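Local coordinates for protein GH26C (Muricauda sp. MAR_2010_75, PDB 6Q78) that probably hydrolyses internal beta-1,4-mannosidic linkages of mannans, acting as an endo-beta-mannanase of glycoside hydrolase family 26, at residues Val218-Arg223 and Asn263-Ala268; Gly111-Asp116 and Leu152-Cys157; Thr63-Ala68 and Asn214-Pro219; Gln198-Ile203 and Val253-Asn258. All coordinates share one frame; numbering follows the deposited sequence.

Contact 1. Residues Val218-Arg223 and Asn263-Ala268; sequences VPIIFR and NNMLFA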
loop_
_atom_site.group_PDB
_atom_site.type_symbol
_atom_site.label_atom_id
_atom_site.label_comp_id
_atom_site.label_asym_id
_atom_site.label_seq_id
_atom_site.Cartn_x
_atom_site.Cartn_y
_atom_site.Cartn_z
ATOM N N VAL A 218 -5.110 15.927 -1.641
ATOM C CA VAL A 218 -4.898 14.620 -2.257
ATOM C C VAL A 218 -5.262 13.537 -1.248
ATOM O O VAL A 218 -4.607 13.438 -0.190
ATOM C CB VAL A 218 -3.425 14.438 -2.653
ATOM C CG1 VAL A 218 -3.208 13.024 -3.218
ATOM C CG2 VAL A 218 -3.000 15.522 -3.645
ATOM N N PRO A 219 -6.246 12.672 -1.514
ATOM C CA PRO A 219 -6.481 11.542 -0.597
ATOM C C PRO A 219 -5.335 10.561 -0.682
ATOM O O PRO A 219 -4.853 10.254 -1.771
ATOM C CB PRO A 219 -7.784 10.912 -1.115
ATOM C CG PRO A 219 -8.440 12.057 -1.917
ATOM C CD PRO A 219 -7.280 12.757 -2.563
ATOM N N ILE A 220 -4.880 10.084 0.481
ATOM C CA ILE A 220 -3.893 9.019 0.452
ATOM C C ILE A 220 -4.376 7.834 1.270
ATOM O O ILE A 220 -5.081 7.985 2.278
ATOM C CB ILE A 220 -2.501 9.480 0.911
ATOM C CG1 ILE A 220 -2.501 9.874 2.371
ATOM C CG2 ILE A 220 -1.922 10.609 -0.004
ATOM C CD1 ILE A 220 -1.097 9.929 2.948
ATOM N N ILE A 221 -3.960 6.650 0.840
ATOM C CA ILE A 221 -4.155 5.429 1.623
ATOM C C ILE A 221 -2.898 5.210 2.445
ATOM O O ILE A 221 -1.800 5.131 1.898
ATOM C CB ILE A 221 -4.414 4.237 0.696
ATOM C CG1 ILE A 221 -5.688 4.470 -0.147
ATOM C CG2 ILE A 221 -4.450 2.940 1.517
ATOM C CD1 ILE A 221 -5.856 3.493 -1.249
ATOM N N PHE A 222 -3.046 5.178 3.759
ATOM C CA PHE A 222 -1.925 5.013 4.676
ATOM C C PHE A 222 -1.950 3.576 5.209
ATOM O O PHE A 222 -2.974 3.113 5.767
ATOM C CB PHE A 222 -2.078 6.036 5.808
ATOM C CG PHE A 222 -0.997 5.973 6.876
ATOM C CD1 PHE A 222 -1.346 6.066 8.226
ATOM C CD2 PHE A 222 0.344 5.934 6.544
ATOM C CE1 PHE A 222 -0.365 6.099 9.218
ATOM C CE2 PHE A 222 1.328 5.917 7.554
ATOM C CZ PHE A 222 0.945 6.033 8.866
ATOM N N ARG A 223 -0.839 2.849 4.979
ATOM C CA ARG A 223 -0.714 1.412 5.272
ATOM C C ARG A 223 0.446 1.187 6.228
ATOM O O ARG A 223 1.521 0.762 5.794
ATOM C CB ARG A 223 -0.496 0.641 3.959
ATOM C CG ARG A 223 -0.518 -0.876 4.096
ATOM C CD ARG A 223 -0.498 -1.520 2.714
ATOM N NE ARG A 223 0.776 -1.309 2.023
ATOM C CZ ARG A 223 1.792 -2.177 2.028
ATOM N NH1 ARG A 223 1.735 -3.326 2.698
ATOM N NH2 ARG A 223 2.881 -1.909 1.328
ATOM N N ASN A 263 -7.925 14.686 7.428
ATOM C CA ASN A 263 -9.178 14.294 6.809
ATOM C C ASN A 263 -9.016 13.738 5.408
ATOM O O ASN A 263 -10.027 13.432 4.760
ATOM C CB ASN A 263 -10.130 15.499 6.797
ATOM C CG ASN A 263 -10.652 15.810 8.164
ATOM O OD1 ASN A 263 -10.861 14.894 8.955
ATOM N ND2 ASN A 263 -10.887 17.094 8.460
ATOM N N ASN A 264 -7.781 13.596 4.913
ATOM C CA ASN A 264 -7.561 13.083 3.564
ATOM C C ASN A 264 -6.802 11.753 3.589
ATOM O O ASN A 264 -5.875 11.523 2.815
ATOM C CB ASN A 264 -6.881 14.129 2.661
ATOM C CG ASN A 264 -5.543 14.663 3.205
ATOM O OD1 ASN A 264 -5.400 14.982 4.384
ATOM N ND2 ASN A 264 -4.583 14.823 2.310
ATOM N N MET A 265 -7.199 10.854 4.489
ATOM C CA MET A 265 -6.530 9.566 4.683
ATOM C C MET A 265 -7.556 8.444 4.794
ATOM O O MET A 265 -8.537 8.550 5.544
ATOM C CB MET A 265 -5.711 9.610 5.982
ATOM C CG MET A 265 -4.610 8.600 6.103
ATOM S SD MET A 265 -3.564 9.085 7.520
ATOM C CE MET A 265 -2.120 9.786 6.742
ATOM N N LEU A 266 -7.312 7.363 4.063
ATOM C CA LEU A 266 -7.925 6.058 4.299
ATOM C C LEU A 266 -6.845 5.186 4.932
ATOM O O LEU A 266 -5.644 5.424 4.746
ATOM C CB LEU A 266 -8.334 5.426 2.968
ATOM C CG LEU A 266 -9.363 6.173 2.103
ATOM C CD1 LEU A 266 -9.717 5.342 0.860
ATOM C CD2 LEU A 266 -10.658 6.403 2.911
ATOM N N PHE A 267 -7.266 4.192 5.718
ATOM C CA PHE A 267 -6.343 3.362 6.492
ATOM C C PHE A 267 -6.373 1.916 6.016
ATOM O O PHE A 267 -7.451 1.308 5.934
ATOM C CB PHE A 267 -6.710 3.423 7.987
ATOM C CG PHE A 267 -6.588 4.798 8.558
ATOM C CD1 PHE A 267 -5.371 5.252 9.055
ATOM C CD2 PHE A 267 -7.668 5.661 8.548
ATOM C CE1 PHE A 267 -5.228 6.562 9.551
ATOM C CE2 PHE A 267 -7.546 6.954 9.048
ATOM C CZ PHE A 267 -6.319 7.385 9.551
ATOM N N ALA A 268 -5.188 1.364 5.732
ATOM C CA ALA A 268 -5.042 0.020 5.174
ATOM C C ALA A 268 -4.254 -0.874 6.125
ATOM O O ALA A 268 -3.157 -0.522 6.549
ATOM C CB ALA A 268 -4.301 0.104 3.823
#

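Contact 2. Residues Gly111-Asp116 and Leu152-Cys157; sequences GLLGSD and LVNVFC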
loop_
_atom_site.group_PDB
_atom_site.type_symbol
_atom_site.label_atom_id
_atom_site.label_comp_id
_atom_site.label_asym_id
_atom_site.label_seq_id
_atom_site.Cartn_x
_atom_site.Cartn_y
_atom_site.Cartn_z
ATOM N N GLY A 111 -2.091 2.771 -12.747
ATOM C CA GLY A 111 -3.241 3.474 -12.176
ATOM C C GLY A 111 -3.079 3.888 -10.736
ATOM O O GLY A 111 -3.945 4.557 -10.166
ATOM N N LEU A 112 -1.966 3.495 -10.123
ATOM C CA LEU A 112 -1.717 3.724 -8.705
ATOM C C LEU A 112 -0.220 3.898 -8.486
ATOM O O LEU A 112 0.597 3.232 -9.133
ATOM C CB LEU A 112 -2.287 2.561 -7.871
ATOM C CG LEU A 112 -1.994 2.473 -6.380
ATOM C CD1 LEU A 112 -3.156 1.720 -5.738
ATOM C CD2 LEU A 112 -0.731 1.763 -6.133
ATOM N N LEU A 113 0.120 4.820 -7.597
ATOM C CA LEU A 113 1.499 5.087 -7.212
ATOM C C LEU A 113 1.690 4.761 -5.736
ATOM O O LEU A 113 0.917 5.234 -4.898
ATOM C CB LEU A 113 1.815 6.562 -7.421
ATOM C CG LEU A 113 3.203 7.019 -6.923
ATOM C CD1 LEU A 113 4.284 6.275 -7.727
ATOM C CD2 LEU A 113 3.365 8.520 -7.005
ATOM N N GLY A 114 2.715 3.972 -5.429
ATOM C CA GLY A 114 3.107 3.697 -4.045
ATOM C C GLY A 114 4.271 4.591 -3.661
ATOM O O GLY A 114 5.218 4.768 -4.428
ATOM N N SER A 115 4.174 5.171 -2.464
ATOM C CA SER A 115 5.266 5.964 -1.872
ATOM C C SER A 115 5.480 5.527 -0.427
ATOM O O SER A 115 4.766 4.665 0.098
ATOM C CB SER A 115 4.872 7.451 -1.858
ATOM O OG SER A 115 4.759 7.882 -3.239
ATOM N N ASP A 116 6.490 6.115 0.223
ATOM C CA ASP A 116 6.909 5.654 1.557
ATOM C C ASP A 116 7.149 6.879 2.420
ATOM O O ASP A 116 7.791 7.840 1.985
ATOM C CB ASP A 116 8.201 4.834 1.418
ATOM C CG ASP A 116 8.516 3.954 2.647
ATOM O OD1 ASP A 116 8.212 4.328 3.813
ATOM O OD2 ASP A 116 9.173 2.885 2.428
ATOM N N LEU A 152 -4.501 9.183 -10.653
ATOM C CA LEU A 152 -4.049 7.954 -10.021
ATOM C C LEU A 152 -4.401 7.953 -8.547
ATOM O O LEU A 152 -4.619 8.999 -7.933
ATOM C CB LEU A 152 -2.531 7.803 -10.120
ATOM C CG LEU A 152 -1.923 7.327 -11.447
ATOM C CD1 LEU A 152 -2.239 8.229 -12.616
ATOM C CD2 LEU A 152 -0.430 7.161 -11.270
ATOM N N VAL A 153 -4.431 6.740 -7.976
ATOM C CA VAL A 153 -4.564 6.522 -6.536
ATOM C C VAL A 153 -3.167 6.532 -5.925
ATOM O O VAL A 153 -2.227 6.000 -6.500
ATOM C CB VAL A 153 -5.258 5.175 -6.307
ATOM C CG1 VAL A 153 -5.337 4.813 -4.841
ATOM C CG2 VAL A 153 -6.652 5.163 -6.941
ATOM N N ASN A 154 -3.033 7.099 -4.720
ATOM C CA ASN A 154 -1.760 7.133 -3.982
ATOM C C ASN A 154 -1.863 6.310 -2.705
ATOM O O ASN A 154 -2.786 6.508 -1.912
ATOM C CB ASN A 154 -1.385 8.574 -3.593
ATOM C CG ASN A 154 -0.852 9.384 -4.749
ATOM O OD1 ASN A 154 0.310 9.222 -5.154
ATOM N ND2 ASN A 154 -1.679 10.262 -5.293
ATOM N N VAL A 155 -0.895 5.422 -2.494
ATOM C CA VAL A 155 -0.788 4.614 -1.283
ATOM C C VAL A 155 0.577 4.887 -0.654
ATOM O O VAL A 155 1.588 4.908 -1.365
ATOM C CB VAL A 155 -0.961 3.116 -1.601
ATOM C CG1 VAL A 155 -0.996 2.315 -0.284
ATOM C CG2 VAL A 155 -2.204 2.875 -2.417
ATOM N N PHE A 156 0.613 5.099 0.670
ATOM C CA PHE A 156 1.869 5.215 1.417
ATOM C C PHE A 156 2.024 4.093 2.425
ATOM O O PHE A 156 1.117 3.866 3.243
ATOM C CB PHE A 156 1.917 6.502 2.246
ATOM C CG PHE A 156 2.381 7.723 1.495
ATOM C CD1 PHE A 156 1.546 8.337 0.544
ATOM C CD2 PHE A 156 3.644 8.244 1.723
ATOM C CE1 PHE A 156 1.963 9.489 -0.147
ATOM C CE2 PHE A 156 4.053 9.422 1.056
ATOM C CZ PHE A 156 3.202 10.038 0.129
ATOM N N CYS A 157 3.179 3.430 2.390
ATOM C CA CYS A 157 3.629 2.579 3.484
ATOM C C CYS A 157 4.618 3.400 4.311
ATOM O O CYS A 157 4.841 4.591 4.046
ATOM C CB CYS A 157 4.217 1.260 2.962
ATOM S SG CYS A 157 5.717 1.484 1.942
HETATM O O HOH W 1 1.972 7.595 -3.555
#

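Contact 3. Residues Thr63-Ala68 and Asn214-Pro219; sequences TEETVA and NGALVP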
loop_
_atom_site.group_PDB
_atom_site.type_symbol
_atom_site.label_atom_id
_atom_site.label_comp_id
_atom_site.label_asym_id
_atom_site.label_seq_id
_atom_site.Cartn_x
_atom_site.Cartn_y
_atom_site.Cartn_z
ATOM N N THR A 63 -12.500 14.376 3.602
ATOM C CA THR A 63 -12.785 15.301 2.508
ATOM C C THR A 63 -13.643 14.603 1.451
ATOM O O THR A 63 -13.690 13.365 1.349
ATOM C CB THR A 63 -11.513 15.814 1.827
ATOM O OG1 THR A 63 -10.879 14.756 1.090
ATOM C CG2 THR A 63 -10.487 16.402 2.845
ATOM N N GLU A 64 -14.327 15.414 0.649
ATOM C CA GLU A 64 -15.198 14.853 -0.382
ATOM C C GLU A 64 -14.444 13.919 -1.327
ATOM O O GLU A 64 -14.975 12.879 -1.728
ATOM C CB GLU A 64 -15.909 15.978 -1.140
ATOM C CG GLU A 64 -16.904 16.746 -0.259
ATOM N N GLU A 65 -13.214 14.275 -1.710
ATOM C CA GLU A 65 -12.461 13.428 -2.632
ATOM C C GLU A 65 -12.032 12.123 -1.970
ATOM O O GLU A 65 -11.866 11.108 -2.658
ATOM C CB GLU A 65 -11.211 14.157 -3.148
ATOM C CG GLU A 65 -11.487 15.329 -4.103
ATOM C CD GLU A 65 -12.105 16.552 -3.434
ATOM O OE1 GLU A 65 -12.021 16.757 -2.197
ATOM O OE2 GLU A 65 -12.729 17.354 -4.168
ATOM N N THR A 66 -11.810 12.128 -0.635
ATOM C CA THR A 66 -11.450 10.902 0.071
ATOM C C THR A 66 -12.648 9.963 0.152
ATOM O O THR A 66 -12.497 8.751 -0.025
ATOM C CB THR A 66 -10.924 11.266 1.469
ATOM O OG1 THR A 66 -9.836 12.188 1.338
ATOM C CG2 THR A 66 -10.442 10.041 2.248
ATOM N N VAL A 67 -13.837 10.512 0.401
ATOM C CA VAL A 67 -15.074 9.728 0.364
ATOM C C VAL A 67 -15.270 9.130 -1.030
ATOM O O VAL A 67 -15.613 7.942 -1.188
ATOM C CB VAL A 67 -16.269 10.621 0.762
ATOM C CG1 VAL A 67 -17.608 9.835 0.618
ATOM C CG2 VAL A 67 -16.113 11.140 2.212
ATOM N N ALA A 68 -15.076 9.956 -2.070
ATOM C CA ALA A 68 -15.238 9.441 -3.430
ATOM C C ALA A 68 -14.241 8.320 -3.708
ATOM O O ALA A 68 -14.594 7.305 -4.329
ATOM C CB ALA A 68 -15.080 10.573 -4.444
ATOM N N ASN A 214 -6.162 21.085 -8.858
ATOM C CA ASN A 214 -7.560 21.478 -8.763
ATOM C C ASN A 214 -7.906 22.152 -7.440
ATOM O O ASN A 214 -9.052 22.562 -7.258
ATOM C CB ASN A 214 -8.481 20.273 -9.026
ATOM C CG ASN A 214 -8.484 19.253 -7.890
ATOM O OD1 ASN A 214 -7.679 19.320 -6.948
ATOM N ND2 ASN A 214 -9.374 18.277 -7.992
ATOM N N GLY A 215 -6.950 22.282 -6.518
ATOM C CA GLY A 215 -7.209 22.938 -5.254
ATOM C C GLY A 215 -7.689 22.033 -4.140
ATOM O O GLY A 215 -7.840 22.501 -3.008
ATOM N N ALA A 216 -7.912 20.751 -4.406
ATOM C CA ALA A 216 -8.361 19.830 -3.377
ATOM C C ALA A 216 -7.163 19.129 -2.727
ATOM O O ALA A 216 -6.127 18.907 -3.363
ATOM C CB ALA A 216 -9.224 18.722 -3.994
ATOM N N LEU A 217 -7.343 18.715 -1.474
ATOM C CA LEU A 217 -6.365 17.837 -0.833
ATOM C C LEU A 217 -6.318 16.461 -1.499
ATOM O O LEU A 217 -7.344 15.871 -1.845
ATOM C CB LEU A 217 -6.681 17.672 0.666
ATOM C CG LEU A 217 -6.496 18.941 1.506
ATOM C CD1 LEU A 217 -6.936 18.718 2.955
ATOM C CD2 LEU A 217 -5.033 19.331 1.465
ATOM N N VAL A 218 -5.110 15.927 -1.641
ATOM C CA VAL A 218 -4.898 14.620 -2.257
ATOM C C VAL A 218 -5.262 13.537 -1.248
ATOM O O VAL A 218 -4.607 13.438 -0.190
ATOM C CB VAL A 218 -3.425 14.438 -2.653
ATOM C CG1 VAL A 218 -3.208 13.024 -3.218
ATOM C CG2 VAL A 218 -3.000 15.522 -3.645
ATOM N N PRO A 219 -6.246 12.672 -1.514
ATOM C CA PRO A 219 -6.481 11.542 -0.597
ATOM C C PRO A 219 -5.335 10.561 -0.682
ATOM O O PRO A 219 -4.853 10.254 -1.771
ATOM C CB PRO A 219 -7.784 10.912 -1.115
ATOM C CG PRO A 219 -8.440 12.057 -1.917
ATOM C CD PRO A 219 -7.280 12.757 -2.563
HETATM O O HOH W 2 -9.739 16.307 -0.726
#

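Contact 4. Residues Gln198-Ile203 and Val253-Asn258; sequences QKLEKI and VTYLKN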
loop_
_atom_site.group_PDB
_atom_site.type_symbol
_atom_site.label_atom_id
_atom_site.label_comp_id
_atom_site.label_asym_id
_atom_site.label_seq_id
_atom_site.Cartn_x
_atom_site.Cartn_y
_atom_site.Cartn_z
ATOM N N GLN A 198 5.589 12.992 17.631
ATOM C CA GLN A 198 6.200 13.963 16.722
ATOM C C GLN A 198 6.293 13.412 15.308
ATOM O O GLN A 198 6.096 14.155 14.338
ATOM C CB GLN A 198 7.572 14.387 17.259
ATOM C CG GLN A 198 8.129 15.646 16.592
ATOM C CD GLN A 198 8.648 15.402 15.187
ATOM O OE1 GLN A 198 9.333 14.413 14.921
ATOM N NE2 GLN A 198 8.309 16.309 14.267
ATOM N N LYS A 199 6.588 12.118 15.161
ATOM C CA LYS A 199 6.609 11.531 13.816
ATOM C C LYS A 199 5.225 11.569 13.175
ATOM O O LYS A 199 5.089 11.845 11.973
ATOM C CB LYS A 199 7.105 10.085 13.867
ATOM C CG LYS A 199 8.524 9.891 14.398
ATOM C CD LYS A 199 9.544 10.802 13.702
ATOM C CE LYS A 199 10.966 10.364 14.124
ATOM N NZ LYS A 199 12.019 11.226 13.456
ATOM N N LEU A 200 4.174 11.248 13.953
ATOM C CA LEU A 200 2.817 11.345 13.403
ATOM C C LEU A 200 2.469 12.784 13.045
ATOM O O LEU A 200 1.763 13.033 12.059
ATOM C CB LEU A 200 1.788 10.769 14.381
ATOM C CG LEU A 200 1.992 9.276 14.660
ATOM C CD1 LEU A 200 0.843 8.898 15.591
ATOM C CD2 LEU A 200 1.956 8.427 13.388
ATOM N N GLU A 201 2.953 13.742 13.831
ATOM C CA GLU A 201 2.716 15.145 13.493
ATOM C C GLU A 201 3.379 15.507 12.170
ATOM O O GLU A 201 2.812 16.279 11.382
ATOM C CB GLU A 201 3.199 16.040 14.639
ATOM C CG GLU A 201 2.286 15.907 15.876
ATOM C CD GLU A 201 2.964 16.242 17.207
ATOM O OE1 GLU A 201 4.034 16.901 17.211
ATOM O OE2 GLU A 201 2.420 15.844 18.270
ATOM N N LYS A 202 4.566 14.944 11.894
ATOM C CA LYS A 202 5.207 15.184 10.597
ATOM C C LYS A 202 4.424 14.520 9.468
ATOM O O LYS A 202 4.207 15.131 8.415
ATOM C CB LYS A 202 6.648 14.641 10.616
ATOM C CG LYS A 202 7.400 14.796 9.285
ATOM C CD LYS A 202 7.512 16.291 8.899
ATOM C CE LYS A 202 8.008 16.459 7.450
ATOM N NZ LYS A 202 9.401 15.916 7.273
ATOM N N ILE A 203 3.957 13.280 9.667
ATOM C CA ILE A 203 3.095 12.659 8.666
ATOM C C ILE A 203 1.866 13.525 8.406
ATOM O O ILE A 203 1.452 13.717 7.253
ATOM C CB ILE A 203 2.716 11.231 9.105
ATOM C CG1 ILE A 203 3.947 10.316 8.935
ATOM C CG2 ILE A 203 1.499 10.712 8.267
ATOM C CD1 ILE A 203 3.720 8.906 9.444
ATOM N N VAL A 253 -4.458 5.673 14.553
ATOM C CA VAL A 253 -5.595 6.186 13.781
ATOM C C VAL A 253 -6.234 7.378 14.483
ATOM O O VAL A 253 -6.533 8.410 13.860
ATOM C CB VAL A 253 -6.604 5.058 13.538
ATOM C CG1 VAL A 253 -7.904 5.613 12.946
ATOM C CG2 VAL A 253 -5.975 4.041 12.597
ATOM N N THR A 254 -6.491 7.245 15.794
ATOM C CA THR A 254 -7.175 8.310 16.508
ATOM C C THR A 254 -6.329 9.571 16.574
ATOM O O THR A 254 -6.857 10.685 16.459
ATOM C CB THR A 254 -7.550 7.786 17.891
ATOM O OG1 THR A 254 -8.480 6.696 17.734
ATOM C CG2 THR A 254 -8.179 8.867 18.766
ATOM N N TYR A 255 -5.013 9.428 16.754
ATOM C CA TYR A 255 -4.180 10.620 16.840
ATOM C C TYR A 255 -4.160 11.367 15.510
ATOM O O TYR A 255 -4.262 12.605 15.484
ATOM C CB TYR A 255 -2.767 10.231 17.270
ATOM C CG TYR A 255 -1.939 11.399 17.787
ATOM C CD1 TYR A 255 -2.187 11.944 19.030
ATOM C CD2 TYR A 255 -0.896 11.932 17.045
ATOM C CE1 TYR A 255 -1.438 13.000 19.511
ATOM C CE2 TYR A 255 -0.121 12.986 17.534
ATOM C CZ TYR A 255 -0.413 13.520 18.757
ATOM O OH TYR A 255 0.334 14.582 19.257
ATOM N N LEU A 256 -4.048 10.632 14.398
ATOM C CA LEU A 256 -4.057 11.279 13.086
ATOM C C LEU A 256 -5.420 11.879 12.747
ATOM O O LEU A 256 -5.512 13.049 12.347
ATOM C CB LEU A 256 -3.684 10.275 12.010
ATOM C CG LEU A 256 -2.180 9.944 12.017
ATOM C CD1 LEU A 256 -1.932 8.713 11.183
ATOM C CD2 LEU A 256 -1.416 11.119 11.435
ATOM N N LYS A 257 -6.490 11.103 12.934
ATOM C CA LYS A 257 -7.826 11.548 12.522
ATOM C C LYS A 257 -8.389 12.610 13.453
ATOM O O LYS A 257 -8.946 13.620 13.000
ATOM C CB LYS A 257 -8.748 10.333 12.451
ATOM C CG LYS A 257 -10.230 10.662 12.343
ATOM C CD LYS A 257 -11.023 9.370 12.080
ATOM C CE LYS A 257 -10.966 8.406 13.225
ATOM N NZ LYS A 257 -11.845 8.927 14.297
ATOM N N ASN A 258 -8.260 12.416 14.761
ATOM C CA ASN A 258 -8.908 13.283 15.728
ATOM C C ASN A 258 -7.975 14.382 16.232
ATOM O O ASN A 258 -8.249 15.564 16.023
ATOM C CB ASN A 258 -9.505 12.426 16.854
ATOM C CG ASN A 258 -10.559 11.463 16.328
ATOM O OD1 ASN A 258 -10.496 10.258 16.554
ATOM N ND2 ASN A 258 -11.523 11.994 15.602
#

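Contact 1. Residues Val218-Arg223 and Asn263-Ala268
Strands 220-223 and 265-268 are neighbouring parallel staves of the TIM barrel, with Ile220 facing Met265, Ile221 facing Leu266 and Phe222 facing Phe267. A ladder of backbone hydrogen bonds zips them together, from Ile220 N to Asn264 O, through Phe222 N to Leu266 O (2.8 Å, N-H...O angle 177°), to Ala268 N and Phe222 O. Just before the strands, a side chain extends the ladder: Asn264 ND2 donates to Val218 O at 2.9 Å, approaching from above the carbonyl plane, and also to Thr207 O. An alanine in place of Asn264 would probably leave the carbonyls of Val218 and Thr207 without this shared donor. On the outward face, Met265 CG lies 3.6 Å from Phe222 CB. Phe222 CG, anti to its backbone N (chi1 179°), lies beside Met265 CE and SD; sulfur and ring form an oblique Met-aromatic contact, 4.7 Å from SD to centroid. Met265 CE continues to Ile220 CD1, and Ile203 of helix 193-208 packs against both Met265 and Phe222. Arg223 leads away to salt bridges with Glu335 and Asp297, near a bound Tris molecule, probably from the crystallisation liquor. On the other face, Ile221 CG2 touches Ala268 CB at 3.7 Å.

Contact 2. Residues Gly111-Asp116 and Leu152-Cys157
Five backbone hydrogen bonds join Gly111-Asp116 to Leu152-Cys157, the two shortest being Leu113 N to Val153 O and Ser115 N to Val155 O, both 2.8 Å. They pair the two parallel strands of a beta-alpha-beta unit of the TIM barrel, whose connecting helix is 132-150. One water adds a polar bridge: it is hydrogen-bonded to Leu113 O (2.9 Å), Ser115 OG (2.8 Å) and Asn154 OD1 (2.8 Å), so the Leu113 carbonyl serves both this water and Val155 N. At the C-terminal end Asp116 turns its carboxylate to His159 ND1 and Met118 N, while its OD2 lies near Cys157 SG. Outside the ladder, Ser115 CB sits over one face of the Phe156 ring in a CH-pi contact, 3.7 Å from the centroid and 14° off the normal. The ring also stacks with Phe117 and packs on Ile140 and Val144, so an alanine here would probably open a gap between sheet and helix 132-150 and leave Ser115 CB without its aromatic cover. On the opposite face, inside the barrel, Leu112 CG is anti to its backbone N (chi1 172°), which sets it 3.5 Å from Val153 O, and Leu112 CD1 meets Val155 CG2 at 3.6 Å.

Contact 3. Residues Thr63-Ala68 and Asn214-Pro219
Pro219 presses its ring against the first turn of helix 64-76, and this is the tight half of the contact. Its CG lies 3.6 Å from Glu65 C and close to Glu65 CB, while its CB comes within 3.4 Å of Thr66 OG1. The Thr66 and Pro219 side chains run alongside each other in opposing senses, so the hydroxyl rests beside both CB and CG of the ring. That hydroxyl is not left without a polar partner, because Thr66 OG1 donates to Thr63 OG1 at 2.8 Å. The two surfaces meet at the end of the TIM barrel where its strands begin. Thr63 is the N-cap residue of helix 64-76; the loop of residues 214-219 leads from helix 193-208 into strand 220-223. Thr66 also packs on Asn264, and Phe148 of helix 132-150 touches Pro219. Farther out the packing thins, and a water takes over. Thr63 OG1 donates to it at 2.6 Å, and the water in turn donates to Glu65 OE1 (2.8 Å) and to Leu217 O (2.7 Å), a relay that starts at the Thr66 hydroxyl; the segments share no direct hydrogen bond. Glu65 reaches this spot through a bend at chi2 (71°), which swings CD toward the loop. Its carboxylate presents a face to the Ala216 methyl, CB being 3.7 Å from CD and almost as near to both oxygens. Thr63 CG2 and Leu217 CD1 meet more loosely at 4.2 Å. At the exposed end, Asn214 OD1 accepts from Ala216 N in an Asx turn.

Contact 4. Residues Gln198-Ile203 and Val253-Asn258
Tyr255 has CG anti to its backbone N (chi1 -163°), which sends the ring toward helix 193-208, and Glu201 is extended beyond CG, which carries its carboxylate out to the phenol. Tyr255 OH donates to Glu201 OE2 at 2.6 Å. The acceptor uses its anti lone pair, the one away from OE1, and lies at the ring edge close to the ring plane; the carboxylate and ring planes are 30° apart. This short bond ties the phenol to a carboxylate on the partly exposed side of the contact. Behind it the interface turns apolar: Leu200 CD1 approaches Tyr255 CD2 obliquely at 3.8 Å. Helices 193-208 and 242-259 are adjacent outer helices of the TIM barrel, one preceding and one following strand 220-223, and their short segments run at 43° with axes 10.2 Å apart. That spacing leaves room for a layer of side chains, and Leu256 supplies the deeper part of it. Its CD2 lies 3.8 Å from Leu200 O, 4.4 Å from Leu200 CB and 4.3 Å from Ile203 CG2. Leu256 also packs on Met265 and Phe222 of the sheet, while Phe251, which also touches Leu200, meets the Tyr255 ring.

Contacts 1 and 2 lie in the barrel sheet itself, each a parallel strand pair; strands 153-157 and 220-223 are neighbours in it, with Arg223 N and Phe156 O probably hydrogen-bonded. Contact 4 is also largely buried, one layer out, with Tyr255 and Glu201 partly exposed; it covers contact 1 through Leu256 CD1 on Phe222 CE1. Contact 3, partly buried where the strands begin, shares Val218 and Pro219 with contact 1 and joins it probably through a hydrogen bond from Thr63 N to Asn263 O. The chemistry follows position: backbone ladders in the sheet, aliphatic packing plus one tyrosine-carboxylate bond between the helices, and a water relay beside a proline at the barrel bottom.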